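Local structure of alanine dehydrogenase (Archaeoglobus fulgidus, 1OMO) at the interface of chains A and B. The protein catalyses the NAD(+)-dependent oxidative deamination of L-alanine to pyruvate and the reverse reductive amination, working as a homodimer. Numbering follows the deposited sequence. Chains: chain A/B, alanine dehydrogenase.

The interface of chains A and B. Residues chain A 56-57, 62-63; chain B 44-46, 51.
B:Phe46 from strand 42-46 of one subunit pushes the rim of its ring against the face of the A:His57 imidazole, on strand 50-58 of the other. The two rings meet edge-to-face, their planes 77° apart and their centroids 5.0 Å from each other. The CD2-CE2 side of the phenyl does the touching: CD2 lies 3.6 Å from CE1 of A:His57, while CE2 sits over the imidazole toward its rim. A:His57 CG is anti to the backbone N (chi1 173°), which turns a face of the imidazole toward the phenyl edge. Farther round the same ring, CZ of B:Phe46 reaches the methyl CB of A:Ala62 at 3.6 Å, so the CE2 corner touches both A:His57 and A:Ala62, at the start of strand 61-69. An alanine in place of A:His57 would remove the flat surface under the phenyl edge and would probably open a gap there, setting the B:Phe46 ring free to shift. Within chain B, the carbonyl O of B:Leu44 lies over one face of the same phenyl, offset toward its rim.

B:Leu44 is still well buried, but its methyl CD2 meets the backbone O of A:Ala56 more distantly, at 3.8 Å. Packing slackens at the margin, where CD1 of B:Leu51 stays 4.2 Å from CB of A:Ala62. B:Glu45, its side chain turned away, has almost none of its surface buried by chain A, and A:Gly63 has none buried by chain B. This small, mainly apolar patch recurs with the chains exchanged and forms part of the two-fold homodimer interface. Its centre lies about 10 Å from A:Lys65, the likely proton donor and acceptor, so the packing may also steady the active site.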
# COMPACT_ATOMS: atom_id res chain seq x y z
N ALA A 56 -8.06 2.43 -0.78
CA ALA A 56 -9.40 2.61 -1.33
C ALA A 56 -9.83 4.07 -1.40
O ALA A 56 -9.38 4.90 -0.64
CB ALA A 56 -10.42 1.82 -0.51
N HIS A 57 -10.75 4.35 -2.31
CA HIS A 57 -11.27 5.69 -2.49
C HIS A 57 -12.80 5.63 -2.64
O HIS A 57 -13.32 4.88 -3.51
CB HIS A 57 -10.66 6.28 -3.75
CG HIS A 57 -11.24 7.61 -4.15
ND1 HIS A 57 -11.26 8.03 -5.46
CD2 HIS A 57 -11.80 8.60 -3.43
CE1 HIS A 57 -11.82 9.23 -5.52
NE2 HIS A 57 -12.15 9.60 -4.30
N ALA A 62 -9.75 9.16 0.60
CA ALA A 62 -8.88 8.14 0.07
C ALA A 62 -8.05 7.76 1.27
O ALA A 62 -7.92 8.55 2.20
CB ALA A 62 -8.01 8.69 -1.05
N GLY A 63 -7.54 6.54 1.28
CA GLY A 63 -6.71 6.11 2.41
C GLY A 63 -6.05 4.78 2.16
O GLY A 63 -6.39 4.06 1.22
N LEU B 44 -4.03 4.88 -7.08
CA LEU B 44 -5.37 5.31 -6.79
C LEU B 44 -5.40 6.59 -7.62
O LEU B 44 -4.70 7.55 -7.31
CB LEU B 44 -5.50 5.62 -5.31
CG LEU B 44 -6.67 5.09 -4.48
CD1 LEU B 44 -6.81 3.59 -4.66
CD2 LEU B 44 -6.41 5.44 -3.03
N GLU B 45 -6.18 6.60 -8.70
CA GLU B 45 -6.24 7.78 -9.57
C GLU B 45 -7.38 8.75 -9.21
O GLU B 45 -8.53 8.35 -9.02
CB GLU B 45 -6.41 7.35 -11.03
CG GLU B 45 -5.30 6.48 -11.57
CD GLU B 45 -3.95 7.14 -11.44
OE1 GLU B 45 -3.86 8.36 -11.65
OE2 GLU B 45 -2.96 6.44 -11.14
N PHE B 46 -7.07 10.03 -9.12
CA PHE B 46 -8.10 11.00 -8.82
C PHE B 46 -8.18 11.97 -9.96
O PHE B 46 -7.31 12.01 -10.84
CB PHE B 46 -7.77 11.76 -7.57
CG PHE B 46 -7.37 10.89 -6.45
CD1 PHE B 46 -6.05 10.86 -6.03
CD2 PHE B 46 -8.32 10.12 -5.78
CE1 PHE B 46 -5.67 10.08 -4.95
CE2 PHE B 46 -7.96 9.34 -4.71
CZ PHE B 46 -6.63 9.31 -4.28
N LEU B 51 -2.35 8.72 -5.78
CA LEU B 51 -1.66 8.32 -4.56
C LEU B 51 -1.16 6.92 -4.89
O LEU B 51 -1.86 6.14 -5.55
CB LEU B 51 -2.62 8.29 -3.35
CG LEU B 51 -2.60 9.46 -2.34
CD1 LEU B 51 -3.94 9.52 -1.65
CD2 LEU B 51 -1.50 9.30 -1.30